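Local coordinates for beta-lactamase-like protein (PDB 6AUF) that probably hydrolyses beta-lactam antibiotics as a subclass B3 metallo-beta-lactamase, using a pair of bound zinc ions, at residues A[81-86]-A[117-122]; A[100-105]-A[126-131]; A[111-116]-A[153-158]; A[183-188]-A[213-218]. All blocks are in the same frame, centred on the assembly; numbering follows the deposited sequence.

The contacts run from the scaffold of a metallo-beta-lactamase domain to its dinuclear zinc site. Contact 2 pairs two parallel strands of the seven-stranded sheet, and helix 116-121 of contact 1, which lies between them in the chain, packs on that sheet through Leu119 and Gln120. Contact 3, centred about 10 Å from contact 1 and about 13 Å from contact 2, touches contact 1 through Val158 and Ser115 and contact 2 through Ile116 and Val158, and carries two ligands of one zinc ion. Contact 4 supplies a ligand of the other. The metals lie 4.0 Å apart (ZN of chain B to ZN of chain C), although the nearest atoms of contacts 3 and 4 are about 6 Å apart.

Contact 1. Residues A[81-86]-A[117-122]; sequences DAAPLV and AELQKA
Two short helices of the metallo-beta-lactamase fold meet here: the start of helix 83-91, which leads toward strand 100-104, and helix 116-121, which follows the zinc-binding HxHxDH motif. Their closest backbone approach is at Ala83 and Leu119, whose CA atoms are 5.5 Å apart, a short spacing that the small Ala83 side chain permits.

Glu118 reaches over from the second helix. Its CG stands anti to the backbone N (chi1 170°) and the chain beyond is extended, so that, in the conformer described, the carboxylate arrives flat against Ala83. The methyl lies over the face of the group, almost straight above its carbon, with Ala83 CB 3.4 Å from Glu118 CD and both oxygens a little farther off. One of those oxygens also brushes the proline ring, Glu118 OE2 to Pro84 CD being 3.9 Å, and the two side chains cross at about a right angle.

Next to this lies an aliphatic patch. Leu119 sends CD1 alongside the turn of the first helix, 4.0 Å from Ala83 CB. The same methyl meets Val86 tip to tip, with Leu119 CD1 and Val86 CG1 4.0 Å apart; a chi1 of 37° sets that CG1 in the crowded position between the backbone N and the carbonyl carbon. Leu119 also touches Leu87, which extends the patch along helix 83-91, and Ser77 in a loop.

No hydrogen bond or salt bridge joins the segments. The helices are therefore held by shape and dispersion, and the Glu118 carboxylate, resting on a methyl in a partly exposed position, gains no charge partner from the opposing segment.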
loop_
_atom_site.group_PDB
_atom_site.type_symbol
_atom_site.label_atom_id
_atom_site.label_comp_id
_atom_site.label_asym_id
_atom_site.label_seq_id
_atom_site.Cartn_x
_atom_site.Cartn_y
_atom_site.Cartn_z
ATOM N N ASP A 81 8.520 -1.900 -13.714
ATOM C CA ASP A 81 9.185 -3.052 -14.317
ATOM C C ASP A 81 9.059 -4.317 -13.484
ATOM O O ASP A 81 9.700 -5.320 -13.806
ATOM C CB ASP A 81 10.673 -2.761 -14.561
ATOM C CG ASP A 81 11.446 -2.495 -13.267
ATOM O OD1 ASP A 81 10.827 -2.509 -12.178
ATOM O OD2 ASP A 81 12.672 -2.255 -13.337
ATOM N N ALA A 82 8.253 -4.301 -12.428
ATOM C CA ALA A 82 8.303 -5.348 -11.419
ATOM C C ALA A 82 7.244 -6.429 -11.597
ATOM O O ALA A 82 7.204 -7.367 -10.795
ATOM C CB ALA A 82 8.184 -4.728 -10.020
ATOM N N ALA A 83 6.401 -6.338 -12.625
ATOM C CA ALA A 83 5.334 -7.313 -12.819
ATOM C C ALA A 83 5.846 -8.757 -12.725
ATOM O O ALA A 83 5.359 -9.537 -11.891
ATOM C CB ALA A 83 4.650 -7.065 -14.165
ATOM N N PRO A 84 6.824 -9.156 -13.550
ATOM C CA PRO A 84 7.292 -10.556 -13.496
ATOM C C PRO A 84 7.794 -10.984 -12.124
ATOM O O PRO A 84 7.619 -12.148 -11.743
ATOM C CB PRO A 84 8.417 -10.595 -14.544
ATOM C CG PRO A 84 8.104 -9.469 -15.478
ATOM C CD PRO A 84 7.491 -8.388 -14.615
ATOM N N LEU A 85 8.414 -10.081 -11.366
ATOM C CA LEU A 85 8.902 -10.451 -10.043
ATOM C C LEU A 85 7.771 -10.984 -9.171
ATOM O O LEU A 85 7.893 -12.058 -8.570
ATOM C CB LEU A 85 9.581 -9.252 -9.383
ATOM C CG LEU A 85 10.999 -8.914 -9.846
ATOM C CD1 LEU A 85 11.068 -8.790 -11.353
ATOM C CD2 LEU A 85 11.450 -7.623 -9.193
ATOM N N VAL A 86 6.655 -10.249 -9.100
ATOM C CA VAL A 86 5.553 -10.659 -8.239
ATOM C C VAL A 86 4.783 -11.803 -8.868
ATOM O O VAL A 86 4.304 -12.702 -8.169
ATOM C CB VAL A 86 4.626 -9.469 -7.919
ATOM C CG1 VAL A 86 4.482 -8.541 -9.117
ATOM C CG2 VAL A 86 3.260 -9.977 -7.502
ATOM N N ALA A 117 -1.023 -2.220 -14.888
ATOM C CA ALA A 117 -1.529 -2.549 -16.214
ATOM C C ALA A 117 -1.023 -3.914 -16.664
ATOM O O ALA A 117 -1.812 -4.834 -16.905
ATOM C CB ALA A 117 -1.114 -1.463 -17.204
ATOM N N GLU A 118 0.300 -4.046 -16.787
ATOM C CA GLU A 118 0.899 -5.319 -17.177
ATOM C C GLU A 118 0.492 -6.434 -16.222
ATOM O O GLU A 118 0.258 -7.573 -16.645
ATOM C CB GLU A 118 2.421 -5.168 -17.232
ATOM C CG GLU A 118 3.182 -6.456 -17.399
ATOM C CD GLU A 118 4.678 -6.236 -17.468
ATOM O OE1 GLU A 118 5.116 -5.088 -17.251
ATOM O OE2 GLU A 118 5.413 -7.208 -17.744
ATOM N N LEU A 119 0.389 -6.124 -14.930
ATOM C CA LEU A 119 -0.048 -7.122 -13.964
ATOM C C LEU A 119 -1.479 -7.563 -14.229
ATOM O O LEU A 119 -1.834 -8.714 -13.960
ATOM C CB LEU A 119 0.070 -6.555 -12.555
ATOM C CG LEU A 119 0.394 -7.582 -11.490
ATOM C CD1 LEU A 119 1.625 -8.331 -11.938
ATOM C CD2 LEU A 119 0.621 -6.877 -10.162
ATOM N N GLN A 120 -2.311 -6.663 -14.748
ATOM C CA GLN A 120 -3.717 -6.980 -14.964
ATOM C C GLN A 120 -3.903 -7.910 -16.153
ATOM O O GLN A 120 -4.609 -8.917 -16.053
ATOM C CB GLN A 120 -4.509 -5.692 -15.166
ATOM C CG GLN A 120 -5.908 -5.904 -15.700
ATOM C CD GLN A 120 -6.516 -4.603 -16.160
ATOM O OE1 GLN A 120 -7.605 -4.209 -15.723
ATOM N NE2 GLN A 120 -5.804 -3.914 -17.043
ATOM N N LYS A 121 -3.302 -7.575 -17.302
ATOM C CA LYS A 121 -3.487 -8.411 -18.484
ATOM C C LYS A 121 -2.781 -9.751 -18.325
ATOM O O LYS A 121 -3.244 -10.764 -18.857
ATOM C CB LYS A 121 -3.005 -7.683 -19.743
ATOM C CG LYS A 121 -1.500 -7.557 -19.873
ATOM C CD LYS A 121 -1.075 -6.114 -20.147
ATOM C CE LYS A 121 -1.256 -5.727 -21.609
ATOM N NZ LYS A 121 -0.796 -4.329 -21.870
ATOM N N ALA A 122 -1.679 -9.786 -17.581
ATOM C CA ALA A 122 -1.069 -11.061 -17.236
ATOM C C ALA A 122 -1.939 -11.901 -16.304
ATOM O O ALA A 122 -1.609 -13.067 -16.063
ATOM C CB ALA A 122 0.300 -10.824 -16.594
#

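Contact 2. Residues A[100-105]-A[126-131]; sequences VRWILT and QIAAVA
Strands 100-104 and 126-130 pair in parallel through backbone hydrogen bonds in the seven-stranded sheet, their axes 4.7 Å apart and turned by 35°, with Trp102 beside Gln126 and Ile103 beside Ile127. Gln126 N gives its hydrogen to Arg101 O at 2.9 Å, coming in above the carbonyl plane. The next bond is better aligned, Ile103 N to Gln126 O at 2.9 Å, lying in the carbonyl plane with an angle of 161° at the hydrogen. Ala128 N to Ile103 O continues the ladder but is weak. Between these rungs, CA-H...O contacts run from Trp102 CA to Gln126 O and from Ile127 CA to Ile103 O.

The aromatic contact lies on the face that Trp102 and Gln126 share. With CG beside the backbone N (chi1 -69°), the indole leans along Gln126, and Gln126 CB makes a CH-pi contact 4.0 Å from the centroid of the Trp102 six-membered ring. Farther along the extended glutamine, OE1 comes to 3.7 Å from Trp102 CH2.

Apolar packing occupies both faces. Ala128 CB touches Trp102 CZ3 and, at 3.8 Å, Leu104 CD2. On the other face Ile103 CB and Ile127 CG1 are 4.3 Å apart, and both side chains pack against Ile116 of the helix in the beta-alpha-beta crossover that joins the two strands.

A water extends the pairing past the weak rung: it donates to Ala128 O at 2.7 Å and is hydrogen-bonded to Thr105 OG1. As the strands diverge toward the zinc-binding loop, a single water thus takes over from direct backbone bonding and satisfies a buried carbonyl.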
loop_
_atom_site.group_PDB
_atom_site.type_symbol
_atom_site.label_atom_id
_atom_site.label_comp_id
_atom_site.label_asym_id
_atom_site.label_seq_id
_atom_site.Cartn_x
_atom_site.Cartn_y
_atom_site.Cartn_z
ATOM N N VAL A 100 -6.212 -14.791 -9.314
ATOM C CA VAL A 100 -6.433 -13.507 -8.654
ATOM C C VAL A 100 -7.489 -12.737 -9.441
ATOM O O VAL A 100 -7.328 -12.474 -10.637
ATOM C CB VAL A 100 -5.130 -12.705 -8.516
ATOM C CG1 VAL A 100 -4.430 -12.597 -9.831
ATOM C CG2 VAL A 100 -5.419 -11.325 -7.977
ATOM N N ARG A 101 -8.584 -12.396 -8.771
ATOM C CA ARG A 101 -9.725 -11.788 -9.434
ATOM C C ARG A 101 -9.741 -10.270 -9.345
ATOM O O ARG A 101 -10.303 -9.624 -10.234
ATOM C CB ARG A 101 -11.025 -12.359 -8.857
ATOM C CG ARG A 101 -11.232 -13.825 -9.226
ATOM C CD ARG A 101 -10.736 -14.050 -10.650
ATOM N NE ARG A 101 -11.043 -15.374 -11.186
ATOM C CZ ARG A 101 -10.555 -15.840 -12.333
ATOM N NH1 ARG A 101 -9.734 -15.086 -13.057
ATOM N NH2 ARG A 101 -10.882 -17.057 -12.754
ATOM N N TRP A 102 -9.125 -9.688 -8.325
ATOM C CA TRP A 102 -9.094 -8.242 -8.147
ATOM C C TRP A 102 -7.669 -7.775 -7.904
ATOM O O TRP A 102 -6.893 -8.449 -7.221
ATOM C CB TRP A 102 -9.971 -7.808 -6.973
ATOM C CG TRP A 102 -11.419 -7.999 -7.257
ATOM C CD1 TRP A 102 -12.180 -9.082 -6.941
ATOM C CD2 TRP A 102 -12.281 -7.087 -7.948
ATOM N NE1 TRP A 102 -13.463 -8.901 -7.386
ATOM C CE2 TRP A 102 -13.553 -7.686 -8.011
ATOM C CE3 TRP A 102 -12.098 -5.818 -8.519
ATOM C CZ2 TRP A 102 -14.647 -7.061 -8.615
ATOM C CZ3 TRP A 102 -13.178 -5.199 -9.120
ATOM C CH2 TRP A 102 -14.439 -5.821 -9.163
ATOM N N ILE A 103 -7.330 -6.624 -8.474
ATOM C CA ILE A 103 -6.092 -5.926 -8.157
ATOM C C ILE A 103 -6.476 -4.591 -7.535
ATOM O O ILE A 103 -7.266 -3.834 -8.113
ATOM C CB ILE A 103 -5.195 -5.735 -9.396
ATOM C CG1 ILE A 103 -4.600 -7.063 -9.848
ATOM C CG2 ILE A 103 -4.058 -4.783 -9.107
ATOM C CD1 ILE A 103 -4.124 -7.019 -11.273
ATOM N N LEU A 104 -5.953 -4.333 -6.342
ATOM C CA LEU A 104 -6.191 -3.109 -5.597
ATOM C C LEU A 104 -4.878 -2.346 -5.482
ATOM O O LEU A 104 -3.812 -2.844 -5.862
ATOM C CB LEU A 104 -6.757 -3.408 -4.205
ATOM C CG LEU A 104 -7.909 -4.409 -4.170
ATOM C CD1 LEU A 104 -8.252 -4.749 -2.733
ATOM C CD2 LEU A 104 -9.137 -3.879 -4.915
ATOM N N THR A 105 -4.965 -1.125 -4.953
ATOM C CA THR A 105 -3.798 -0.264 -4.811
ATOM C C THR A 105 -3.822 0.436 -3.464
ATOM O O THR A 105 -4.884 0.708 -2.902
ATOM C CB THR A 105 -3.708 0.804 -5.912
ATOM O OG1 THR A 105 -4.925 1.564 -5.967
ATOM C CG2 THR A 105 -3.428 0.156 -7.253
ATOM N N GLN A 126 -9.896 -7.801 -12.429
ATOM C CA GLN A 126 -10.473 -6.472 -12.504
ATOM C C GLN A 126 -9.859 -5.575 -11.435
ATOM O O GLN A 126 -9.340 -6.037 -10.414
ATOM C CB GLN A 126 -11.988 -6.525 -12.342
ATOM C CG GLN A 126 -12.717 -6.797 -13.628
ATOM C CD GLN A 126 -14.200 -6.900 -13.420
ATOM O OE1 GLN A 126 -14.656 -7.483 -12.436
ATOM N NE2 GLN A 126 -14.967 -6.315 -14.334
ATOM N N ILE A 127 -9.928 -4.276 -11.686
ATOM C CA ILE A 127 -9.309 -3.263 -10.840
ATOM C C ILE A 127 -10.400 -2.469 -10.135
ATOM O O ILE A 127 -11.363 -2.015 -10.774
ATOM C CB ILE A 127 -8.401 -2.340 -11.671
ATOM C CG1 ILE A 127 -7.198 -3.135 -12.195
ATOM C CG2 ILE A 127 -8.001 -1.116 -10.867
ATOM C CD1 ILE A 127 -6.470 -2.458 -13.324
ATOM N N ALA A 128 -10.254 -2.311 -8.819
ATOM C CA ALA A 128 -11.150 -1.494 -8.013
ATOM C C ALA A 128 -10.325 -0.463 -7.264
ATOM O O ALA A 128 -9.188 -0.745 -6.873
ATOM C CB ALA A 128 -11.959 -2.337 -7.024
ATOM N N ALA A 129 -10.895 0.729 -7.069
ATOM C CA ALA A 129 -10.141 1.822 -6.469
ATOM C C ALA A 129 -11.089 2.891 -5.941
ATOM O O ALA A 129 -12.234 3.008 -6.387
ATOM C CB ALA A 129 -9.156 2.426 -7.472
ATOM N N VAL A 130 -10.588 3.665 -4.970
ATOM C CA VAL A 130 -11.340 4.782 -4.414
ATOM C C VAL A 130 -11.496 5.876 -5.463
ATOM O O VAL A 130 -10.644 6.070 -6.339
ATOM C CB VAL A 130 -10.657 5.347 -3.152
ATOM C CG1 VAL A 130 -10.540 4.296 -2.098
ATOM C CG2 VAL A 130 -9.298 5.937 -3.493
ATOM N N ALA A 131 -12.588 6.619 -5.365
ATOM C CA ALA A 131 -12.818 7.660 -6.354
ATOM C C ALA A 131 -11.665 8.666 -6.381
ATOM O O ALA A 131 -11.267 9.136 -7.453
ATOM C CB ALA A 131 -14.158 8.351 -6.080
HETATM O O HOH W 1 -7.423 0.521 -5.214
#

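Contact 3. Residues A[111-116]-A[153-158]; sequences DHAGSI and EGFPPV. With ZN (zinc ion), chain B.
The backbones come closest at Gly114 and Phe155, with CA atoms 5.1 Å apart, then separate toward Ile116 and Val158, and no hydrogen bond links them. Phe155 fits against the bare backbone of Gly114: its CB lies 3.7 Å from Gly114 CA. With CG in the crowded position between the backbone N and the carbonyl carbon (chi1 56°), the ring turns back over the backbone of Ala113, where Phe155 CD2 approaches Ala113 O obliquely at 3.7 Å. The carbonyl carbon of Ala113 stands above one ring face, toward the rim. Next along the loop, Pro156 turns its CD toward Gly114 O at 3.0 Å, a carbon-to-carbonyl contact.

The segment 111-116 completes the HxHxDH motif of the metallo-beta-lactamase family. Asp111 OD2 binds the zinc ion of chain B at 2.3 Å and His112 NE2 binds it at 2.0 Å; His251 contributes a further ligand. The two donor atoms are close to each other because they share this metal. Phe155 itself is no ligand, yet its side chain is about 6 Å from that of His109 at the other zinc, so loop 153-158 runs close to the dinuclear site.

Ser115 leads into helix 116-121 from the N-cap position without a capping bond of its own, its OG being hydrogen-bonded instead to Pro79 O. Ile116 N turns back to hydrogen-bond Ala113 O. Beyond it, Ile116 and Val158 cross at about a right angle, their CG2 methyls 4.0 Å apart, and both side chains also rest on Ile127 of strand 126-130.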
loop_
_atom_site.group_PDB
_atom_site.type_symbol
_atom_site.label_atom_id
_atom_site.label_comp_id
_atom_site.label_asym_id
_atom_site.label_seq_id
_atom_site.Cartn_x
_atom_site.Cartn_y
_atom_site.Cartn_z
ATOM N N ASP A 111 5.877 3.752 -8.204
ATOM C CA ASP A 111 6.621 2.743 -7.459
ATOM C C ASP A 111 5.703 1.705 -6.829
ATOM O O ASP A 111 6.164 0.610 -6.485
ATOM C CB ASP A 111 7.457 3.416 -6.375
ATOM C CG ASP A 111 6.639 4.394 -5.564
ATOM O OD1 ASP A 111 5.830 5.111 -6.193
ATOM O OD2 ASP A 111 6.778 4.433 -4.319
ATOM N N HIS A 112 4.424 2.028 -6.647
ATOM C CA HIS A 112 3.489 1.085 -6.055
ATOM C C HIS A 112 2.504 0.501 -7.048
ATOM O O HIS A 112 2.076 -0.642 -6.880
ATOM C CB HIS A 112 2.711 1.755 -4.923
ATOM C CG HIS A 112 3.581 2.269 -3.827
ATOM N ND1 HIS A 112 4.020 1.471 -2.791
ATOM C CD2 HIS A 112 4.111 3.494 -3.609
ATOM C CE1 HIS A 112 4.773 2.186 -1.977
ATOM N NE2 HIS A 112 4.841 3.418 -2.449
ATOM N N ALA A 113 2.134 1.265 -8.070
ATOM C CA ALA A 113 1.137 0.848 -9.043
ATOM C C ALA A 113 1.708 0.849 -10.450
ATOM O O ALA A 113 0.958 0.669 -11.417
ATOM C CB ALA A 113 -0.106 1.755 -8.954
ATOM N N GLY A 114 3.024 1.026 -10.582
ATOM C CA GLY A 114 3.624 1.248 -11.887
ATOM C C GLY A 114 3.341 0.166 -12.915
ATOM O O GLY A 114 3.341 0.439 -14.121
ATOM N N SER A 115 3.116 -1.071 -12.477
ATOM C CA SER A 115 2.799 -2.135 -13.420
ATOM C C SER A 115 1.458 -2.780 -13.099
ATOM O O SER A 115 1.262 -3.972 -13.331
ATOM C CB SER A 115 3.923 -3.180 -13.492
ATOM O OG SER A 115 4.380 -3.598 -12.218
ATOM N N ILE A 116 0.519 -1.993 -12.577
ATOM C CA ILE A 116 -0.864 -2.452 -12.472
ATOM C C ILE A 116 -1.346 -2.958 -13.826
ATOM O O ILE A 116 -1.991 -4.010 -13.928
ATOM C CB ILE A 116 -1.766 -1.319 -11.940
ATOM C CG1 ILE A 116 -1.471 -1.039 -10.475
ATOM C CG2 ILE A 116 -3.228 -1.686 -12.076
ATOM C CD1 ILE A 116 -1.753 -2.228 -9.593
ATOM N N GLU A 153 7.042 10.932 -11.591
ATOM C CA GLU A 153 6.779 10.497 -12.957
ATOM C C GLU A 153 5.520 9.633 -13.010
ATOM O O GLU A 153 4.963 9.229 -11.988
ATOM C CB GLU A 153 7.979 9.719 -13.504
ATOM C CG GLU A 153 8.447 8.613 -12.565
ATOM C CD GLU A 153 9.082 7.451 -13.293
ATOM O OE1 GLU A 153 10.174 7.631 -13.875
ATOM O OE2 GLU A 153 8.480 6.354 -13.295
ATOM N N GLY A 154 5.080 9.335 -14.234
ATOM C CA GLY A 154 3.853 8.603 -14.452
ATOM C C GLY A 154 4.085 7.126 -14.730
ATOM O O GLY A 154 5.201 6.616 -14.680
ATOM N N PHE A 155 2.989 6.439 -15.030
ATOM C CA PHE A 155 3.021 5.010 -15.310
ATOM C C PHE A 155 1.887 4.682 -16.262
ATOM O O PHE A 155 1.018 5.521 -16.526
ATOM C CB PHE A 155 2.908 4.186 -14.025
ATOM C CG PHE A 155 1.705 4.506 -13.223
ATOM C CD1 PHE A 155 1.727 5.550 -12.313
ATOM C CD2 PHE A 155 0.537 3.778 -13.386
ATOM C CE1 PHE A 155 0.598 5.865 -11.566
ATOM C CE2 PHE A 155 -0.592 4.078 -12.644
ATOM C CZ PHE A 155 -0.562 5.128 -11.729
ATOM N N PRO A 156 1.857 3.466 -16.794
ATOM C CA PRO A 156 0.897 3.155 -17.853
ATOM C C PRO A 156 -0.511 3.053 -17.297
ATOM O O PRO A 156 -0.747 2.389 -16.277
ATOM C CB PRO A 156 1.391 1.810 -18.403
ATOM C CG PRO A 156 2.078 1.183 -17.271
ATOM C CD PRO A 156 2.662 2.292 -16.421
ATOM N N PRO A 157 -1.470 3.695 -17.952
ATOM C CA PRO A 157 -2.827 3.777 -17.405
ATOM C C PRO A 157 -3.529 2.427 -17.384
ATOM O O PRO A 157 -3.055 1.418 -17.909
ATOM C CB PRO A 157 -3.535 4.753 -18.349
ATOM C CG PRO A 157 -2.442 5.469 -19.063
ATOM C CD PRO A 157 -1.315 4.502 -19.170
ATOM N N VAL A 158 -4.710 2.450 -16.761
ATOM C CA VAL A 158 -5.561 1.282 -16.587
ATOM C C VAL A 158 -6.996 1.781 -16.485
ATOM O O VAL A 158 -7.242 2.942 -16.148
ATOM C CB VAL A 158 -5.167 0.488 -15.321
ATOM C CG1 VAL A 158 -6.251 0.597 -14.275
ATOM C CG2 VAL A 158 -4.883 -0.960 -15.658
HETATM ZN ZN ZN B . 6.291 4.683 -2.041
#

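Contact 4. Residues A[183-188]-A[213-218]; sequences PAHSPG and TTISAD. With ZN (zinc ion), chain C.
One imidazole N-H is shared between two oxygens of a single residue: His185 ND1 faces both the carbonyl and the hydroxyl of Thr213. This is the second shell of a zinc site in the metallo-beta-lactamase fold, because the opposite nitrogen, His185 NE2, binds the zinc ion of chain C at 2.1 Å, with His107 and His109 as the other protein ligands.

The stronger branch goes from His185 ND1 to Thr213 O at 2.9 Å, with 145° at the hydrogen; the donor lies on a lone pair of the carbonyl, and the acceptor sits near the plane of the ring. The branch to Thr213 OG1 is weak, at 3.1 Å. That hydroxyl occupies the crowded position between the backbone N and carbonyl carbon (chi1 54°), which brings it to the same side as the carbonyl. It is also hydrogen-bonded to a citrate, probably from the crystallisation liquor.

Set anti to the backbone N (chi1 163°), the His185 ring lies beside Thr213 and points the same way. Having its proton on ND1 keeps the NE2 lone pair for the metal, and the two oxygens would be expected to hold the ring's rotation and make NE2 somewhat more electron-rich. Ile215 CD1 adds an apolar touch at the ring edge, 4.2 Å from His185 CE1. Away from the imidazole, Thr214 CG2 rests against Ala184 O at 3.6 Å.

A water joins the backbones of the two loops: Ile215 N donates to it at 2.7 Å, and it lies 2.9 Å from His185 O, to which it donates.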
loop_
_atom_site.group_PDB
_atom_site.type_symbol
_atom_site.label_atom_id
_atom_site.label_comp_id
_atom_site.label_asym_id
_atom_site.label_seq_id
_atom_site.Cartn_x
_atom_site.Cartn_y
_atom_site.Cartn_z
ATOM N N PRO A 183 -6.191 10.069 2.875
ATOM C CA PRO A 183 -5.418 10.884 1.921
ATOM C C PRO A 183 -4.278 11.686 2.530
ATOM O O PRO A 183 -4.113 12.865 2.192
ATOM C CB PRO A 183 -6.487 11.817 1.326
ATOM C CG PRO A 183 -7.815 11.234 1.781
ATOM C CD PRO A 183 -7.519 10.653 3.109
ATOM N N ALA A 184 -3.473 11.058 3.401
ATOM C CA ALA A 184 -2.369 11.765 4.035
ATOM C C ALA A 184 -1.203 11.967 3.075
ATOM O O ALA A 184 -0.610 13.049 3.038
ATOM C CB ALA A 184 -1.920 11.023 5.286
ATOM N N HIS A 185 -0.868 10.953 2.283
ATOM C CA HIS A 185 0.358 10.985 1.498
ATOM C C HIS A 185 0.113 11.492 0.089
ATOM O O HIS A 185 0.991 12.141 -0.495
ATOM C CB HIS A 185 1.003 9.584 1.478
ATOM C CG HIS A 185 2.025 9.394 0.391
ATOM N ND1 HIS A 185 3.331 9.825 0.501
ATOM C CD2 HIS A 185 1.920 8.842 -0.840
ATOM C CE1 HIS A 185 3.989 9.540 -0.609
ATOM N NE2 HIS A 185 3.155 8.942 -1.437
ATOM N N SER A 186 -1.062 11.208 -0.456
ATOM C CA SER A 186 -1.464 11.643 -1.783
ATOM C C SER A 186 -2.973 11.794 -1.787
ATOM O O SER A 186 -3.658 11.319 -0.872
ATOM C CB SER A 186 -1.037 10.631 -2.844
ATOM O OG SER A 186 -1.851 9.478 -2.728
ATOM N N PRO A 187 -3.538 12.429 -2.812
ATOM C CA PRO A 187 -5.003 12.548 -2.845
ATOM C C PRO A 187 -5.714 11.212 -2.917
ATOM O O PRO A 187 -6.775 11.050 -2.293
ATOM C CB PRO A 187 -5.249 13.407 -4.091
ATOM C CG PRO A 187 -4.008 14.243 -4.195
ATOM C CD PRO A 187 -2.891 13.316 -3.795
ATOM N N GLY A 188 -5.160 10.245 -3.656
ATOM C CA GLY A 188 -5.787 8.963 -3.891
ATOM C C GLY A 188 -5.459 7.896 -2.870
ATOM O O GLY A 188 -5.852 6.736 -3.044
ATOM N N THR A 213 3.535 9.675 4.503
ATOM C CA THR A 213 4.520 10.745 4.520
ATOM C C THR A 213 3.989 11.946 3.753
ATOM O O THR A 213 3.513 11.802 2.623
ATOM C CB THR A 213 5.831 10.248 3.903
ATOM O OG1 THR A 213 5.565 9.701 2.603
ATOM C CG2 THR A 213 6.448 9.149 4.771
ATOM N N THR A 214 4.057 13.127 4.370
ATOM C CA THR A 214 3.642 14.377 3.726
ATOM C C THR A 214 4.866 15.023 3.097
ATOM O O THR A 214 5.617 15.741 3.767
ATOM C CB THR A 214 3.001 15.326 4.728
ATOM O OG1 THR A 214 3.893 15.506 5.835
ATOM C CG2 THR A 214 1.640 14.799 5.211
ATOM N N ILE A 215 5.063 14.780 1.805
ATOM C CA ILE A 215 6.257 15.234 1.103
ATOM C C ILE A 215 5.830 15.828 -0.225
ATOM O O ILE A 215 4.789 15.465 -0.777
ATOM C CB ILE A 215 7.286 14.091 0.892
ATOM C CG1 ILE A 215 6.643 12.898 0.179
ATOM C CG2 ILE A 215 7.916 13.674 2.233
ATOM C CD1 ILE A 215 7.558 11.658 0.079
ATOM N N SER A 216 6.653 16.735 -0.748
ATOM C CA SER A 216 6.252 17.546 -1.884
ATOM C C SER A 216 7.455 17.872 -2.742
ATOM O O SER A 216 8.604 17.734 -2.320
ATOM C CB SER A 216 5.605 18.853 -1.423
ATOM O OG SER A 216 6.577 19.695 -0.822
ATOM N N ALA A 217 7.175 18.343 -3.954
ATOM C CA ALA A 217 8.165 19.107 -4.691
ATOM C C ALA A 217 8.618 20.302 -3.844
ATOM O O ALA A 217 7.981 20.671 -2.848
ATOM C CB ALA A 217 7.585 19.568 -6.026
ATOM N N ASP A 218 9.738 20.911 -4.245
ATOM C CA ASP A 218 10.329 21.973 -3.429
ATOM C C ASP A 218 9.416 23.187 -3.351
ATOM O O ASP A 218 9.159 23.721 -2.264
ATOM C CB ASP A 218 11.689 22.379 -3.988
ATOM C CG ASP A 218 12.684 21.239 -3.991
ATOM O OD1 ASP A 218 12.327 20.128 -3.537
ATOM O OD2 ASP A 218 13.823 21.464 -4.456
HETATM ZN ZN ZN C . 3.909 7.784 -2.992
HETATM O O HOH W 2 2.811 14.245 0.370
#